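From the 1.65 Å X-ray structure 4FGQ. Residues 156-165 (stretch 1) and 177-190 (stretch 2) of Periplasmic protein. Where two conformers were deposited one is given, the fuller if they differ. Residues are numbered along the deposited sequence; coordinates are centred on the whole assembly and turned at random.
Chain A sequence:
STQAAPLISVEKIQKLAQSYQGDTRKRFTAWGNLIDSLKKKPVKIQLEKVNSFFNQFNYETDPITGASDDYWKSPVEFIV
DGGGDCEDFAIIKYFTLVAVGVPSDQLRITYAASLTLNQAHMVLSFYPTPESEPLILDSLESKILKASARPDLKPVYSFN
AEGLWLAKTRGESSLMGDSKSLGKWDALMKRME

Stretch 1 (156-165) VYSFNAEGLW
Stretch 2 (177-190) GDSKSLGKWDALMK

Leu182 and Phe159 form the apolar centre. Leu182 CD2 lies over one face of the Phe159 ring, 3.8 Å from the ring centroid and 15° off its normal. The same CD2 is 3.9 Å from Tyr157 CE1 and 4.3 Å from Leu164 CD1, so one methyl joins three side chains of stretch 1. Leu182 has chi1 -146° and chi2 49°. Tyr157 and Phe159 are both p in chi1 (72° and 63°), and Leu164 is t, p.

Phe159 also points its edge at the face of the Trp185 indole. Phe159 CE1 is 3.5 Å from Trp185 CD2. The Phe159 ring and the five-membered ring of Trp185 have centroids 4.7 Å apart and planes at 70°. Trp185 has chi1 t and chi2 -123°. Beyond it, Ala161 CB is 4.0 Å from Met189 SD; Met189 is m, t, m.

The backbone supports these pairings. Stretch 1 is a hairpin: strand 156-159, a turn, then strand 164-165. Ser158 N bonds Trp165 O (2.9 Å), Trp165 N bonds Ser158 O (2.8 Å), and Asn160 N bonds Gly163 O (3.0 Å). Asn160 OD1 braces the turn, accepting from Glu162 N (3.0 Å) and Gly163 N (2.9 Å). In stretch 2, a 3-10 segment at 179-181 leads to Leu182, the N-cap of helix 183-190. Leu182 O accepts from Asp186 N at 2.9 Å.

Polar contacts follow at the turn. Trp185 NE1 donates to Asn160 O (3.1 Å, 144°), which lies at the indole edge. Ser179, chi1 p, places OG 3.1 Å from Asn160 O and 3.2 Å from Ala161 O, within weak hydrogen-bonding reach of both.

At the outer end, the CA atoms of Gly163 and Gly177 are 3.8 Å apart. Gly177 CA makes a CH...O contact with Leu164 O at 3.3 Å. Gly177 and Asp178 are poorly ordered.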

# COMPACT_ATOMS: atom_id res chain seq x y z
N VAL A 156 -15.42 1.90 3.86
CA VAL A 156 -16.09 0.94 4.71
C VAL A 156 -15.29 0.72 6.00
O VAL A 156 -15.84 0.79 7.10
CB VAL A 156 -16.31 -0.38 3.96
CG1 VAL A 156 -16.99 -1.42 4.85
CG2 VAL A 156 -17.16 -0.12 2.73
N TYR A 157 -14.00 0.44 5.86
CA TYR A 157 -13.12 0.34 7.02
C TYR A 157 -11.71 0.69 6.63
O TYR A 157 -11.39 0.74 5.44
CB TYR A 157 -13.17 -1.06 7.66
CG TYR A 157 -12.49 -2.17 6.88
CD1 TYR A 157 -11.14 -2.45 7.07
CD2 TYR A 157 -13.20 -2.96 5.98
CE1 TYR A 157 -10.51 -3.46 6.37
CE2 TYR A 157 -12.58 -3.98 5.28
CZ TYR A 157 -11.24 -4.22 5.48
OH TYR A 157 -10.61 -5.23 4.79
N SER A 158 -10.86 0.97 7.61
CA SER A 158 -9.46 1.24 7.34
C SER A 158 -8.60 0.60 8.42
O SER A 158 -9.09 0.25 9.49
CB SER A 158 -9.20 2.75 7.23
OG SER A 158 -9.47 3.40 8.46
N PHE A 159 -7.32 0.43 8.14
CA PHE A 159 -6.44 -0.25 9.08
C PHE A 159 -4.98 0.07 8.82
O PHE A 159 -4.61 0.55 7.74
CB PHE A 159 -6.66 -1.77 9.00
CG PHE A 159 -6.32 -2.36 7.67
CD1 PHE A 159 -5.09 -2.96 7.47
CD2 PHE A 159 -7.23 -2.31 6.62
CE1 PHE A 159 -4.77 -3.51 6.23
CE2 PHE A 159 -6.91 -2.85 5.38
CZ PHE A 159 -5.68 -3.45 5.19
N ASN A 160 -4.14 -0.18 9.81
CA ASN A 160 -2.70 -0.19 9.61
C ASN A 160 -2.07 -1.21 10.55
O ASN A 160 -2.78 -2.04 11.11
CB ASN A 160 -2.09 1.22 9.78
CG ASN A 160 -2.45 1.86 11.10
OD1 ASN A 160 -2.72 1.18 12.09
ND2 ASN A 160 -2.44 3.20 11.13
N ALA A 161 -0.75 -1.16 10.73
CA ALA A 161 -0.10 -2.17 11.58
C ALA A 161 -0.61 -2.13 13.01
O ALA A 161 -0.53 -3.12 13.74
CB ALA A 161 1.41 -2.02 11.53
N GLU A 162 -1.15 -0.98 13.43
CA GLU A 162 -1.55 -0.80 14.82
C GLU A 162 -3.03 -1.00 15.08
O GLU A 162 -3.41 -1.64 16.06
CB GLU A 162 -1.13 0.58 15.33
CG GLU A 162 0.37 0.78 15.46
CD GLU A 162 1.04 1.14 14.15
OE1 GLU A 162 2.18 0.69 13.92
OE2 GLU A 162 0.43 1.88 13.34
N GLY A 163 -3.88 -0.46 14.21
CA GLY A 163 -5.30 -0.43 14.49
C GLY A 163 -6.21 -0.79 13.33
O GLY A 163 -5.76 -1.01 12.20
N LEU A 164 -7.50 -0.85 13.63
CA LEU A 164 -8.55 -1.14 12.67
C LEU A 164 -9.72 -0.23 13.03
O LEU A 164 -10.14 -0.17 14.18
CB LEU A 164 -8.99 -2.60 12.81
CG LEU A 164 -10.31 -2.98 12.15
CD1 LEU A 164 -10.14 -2.97 10.64
CD2 LEU A 164 -10.78 -4.35 12.63
N TRP A 165 -10.23 0.50 12.04
CA TRP A 165 -11.31 1.46 12.28
C TRP A 165 -12.48 1.24 11.32
O TRP A 165 -12.27 1.10 10.12
CB TRP A 165 -10.77 2.88 12.06
CG TRP A 165 -9.69 3.29 13.02
CD1 TRP A 165 -9.84 3.97 14.20
CD2 TRP A 165 -8.27 3.07 12.87
NE1 TRP A 165 -8.62 4.17 14.79
CE2 TRP A 165 -7.64 3.63 14.00
CE3 TRP A 165 -7.49 2.45 11.90
CZ2 TRP A 165 -6.26 3.58 14.17
CZ3 TRP A 165 -6.12 2.41 12.07
CH2 TRP A 165 -5.51 2.97 13.20
N GLY A 177 -7.19 -0.15 17.35
CA GLY A 177 -8.28 -0.92 16.79
C GLY A 177 -8.05 -2.42 16.87
O GLY A 177 -9.01 -3.19 16.82
N ASP A 178 -6.79 -2.81 17.03
CA ASP A 178 -6.36 -4.21 16.97
C ASP A 178 -6.59 -4.76 15.57
O ASP A 178 -7.58 -5.44 15.30
CB ASP A 178 -7.05 -5.07 18.05
CG ASP A 178 -6.37 -6.42 18.25
OD1 ASP A 178 -5.64 -6.88 17.35
OD2 ASP A 178 -6.58 -7.02 19.33
N SER A 179 -5.66 -4.46 14.67
CA SER A 179 -5.75 -4.86 13.27
C SER A 179 -5.69 -6.37 13.08
O SER A 179 -6.04 -6.88 12.03
CB SER A 179 -4.64 -4.18 12.46
OG SER A 179 -3.37 -4.44 13.03
N LYS A 180 -5.24 -7.09 14.11
CA LYS A 180 -5.09 -8.54 14.02
C LYS A 180 -6.42 -9.31 14.03
O LYS A 180 -6.43 -10.53 13.86
CB LYS A 180 -4.16 -9.05 15.12
N SER A 181 -7.53 -8.60 14.24
CA SER A 181 -8.86 -9.20 14.13
C SER A 181 -9.19 -9.38 12.65
O SER A 181 -10.14 -10.06 12.28
CB SER A 181 -9.91 -8.32 14.80
OG SER A 181 -9.51 -7.94 16.11
N LEU A 182 -8.37 -8.73 11.82
CA LEU A 182 -8.38 -8.90 10.38
C LEU A 182 -7.41 -10.05 10.09
O LEU A 182 -6.19 -9.85 10.06
CB LEU A 182 -7.91 -7.60 9.73
CG LEU A 182 -8.40 -7.05 8.39
CD1 LEU A 182 -9.91 -7.05 8.33
CD2 LEU A 182 -7.87 -5.63 8.21
N GLY A 183 -7.95 -11.25 9.90
CA GLY A 183 -7.16 -12.47 9.80
C GLY A 183 -6.04 -12.48 8.77
O GLY A 183 -4.93 -12.91 9.08
N LYS A 184 -6.33 -12.02 7.56
CA LYS A 184 -5.35 -12.04 6.48
C LYS A 184 -4.22 -11.07 6.75
O LYS A 184 -3.10 -11.29 6.32
CB LYS A 184 -5.99 -11.63 5.16
CG LYS A 184 -7.07 -12.54 4.67
CD LYS A 184 -7.93 -11.79 3.68
CE LYS A 184 -8.93 -12.71 3.06
NZ LYS A 184 -9.78 -12.02 2.05
N TRP A 185 -4.56 -9.99 7.45
CA TRP A 185 -3.61 -8.93 7.76
C TRP A 185 -2.68 -9.42 8.86
O TRP A 185 -1.47 -9.24 8.79
CB TRP A 185 -4.37 -7.68 8.20
CG TRP A 185 -3.54 -6.48 8.57
CD1 TRP A 185 -3.55 -5.82 9.75
CD2 TRP A 185 -2.60 -5.79 7.73
NE1 TRP A 185 -2.67 -4.76 9.72
CE2 TRP A 185 -2.07 -4.72 8.48
CE3 TRP A 185 -2.14 -5.98 6.42
CZ2 TRP A 185 -1.12 -3.84 7.97
CZ3 TRP A 185 -1.19 -5.10 5.91
CH2 TRP A 185 -0.69 -4.05 6.69
N ASP A 186 -3.26 -10.05 9.88
CA ASP A 186 -2.48 -10.67 10.94
C ASP A 186 -1.49 -11.68 10.35
O ASP A 186 -0.30 -11.64 10.64
CB ASP A 186 -3.41 -11.37 11.94
CG ASP A 186 -2.67 -11.96 13.12
OD1 ASP A 186 -1.91 -11.22 13.79
OD2 ASP A 186 -2.85 -13.16 13.38
N ALA A 187 -2.00 -12.57 9.51
CA ALA A 187 -1.18 -13.57 8.84
C ALA A 187 -0.14 -12.93 7.92
O ALA A 187 0.99 -13.43 7.80
CB ALA A 187 -2.05 -14.54 8.06
N LEU A 188 -0.52 -11.84 7.26
CA LEU A 188 0.39 -11.15 6.37
C LEU A 188 1.59 -10.61 7.15
O LEU A 188 2.74 -10.79 6.73
CB LEU A 188 -0.31 -10.01 5.60
CG LEU A 188 0.46 -9.22 4.53
CD1 LEU A 188 -0.50 -8.59 3.54
CD2 LEU A 188 1.32 -8.12 5.13
N MET A 189 1.33 -9.95 8.27
CA MET A 189 2.42 -9.37 9.05
C MET A 189 3.34 -10.43 9.65
O MET A 189 4.52 -10.17 9.90
CB MET A 189 1.87 -8.41 10.11
CG MET A 189 1.24 -7.18 9.49
SD MET A 189 0.83 -5.90 10.69
CE MET A 189 -0.50 -6.68 11.61
N LYS A 190 2.80 -11.63 9.87
CA LYS A 190 3.61 -12.73 10.39
C LYS A 190 4.53 -13.32 9.32
O LYS A 190 5.61 -13.81 9.64
CB LYS A 190 2.71 -13.80 11.02
CG LYS A 190 2.13 -13.36 12.35
CD LYS A 190 1.19 -14.40 12.93
CE LYS A 190 0.56 -13.89 14.22
NZ LYS A 190 -0.51 -14.78 14.72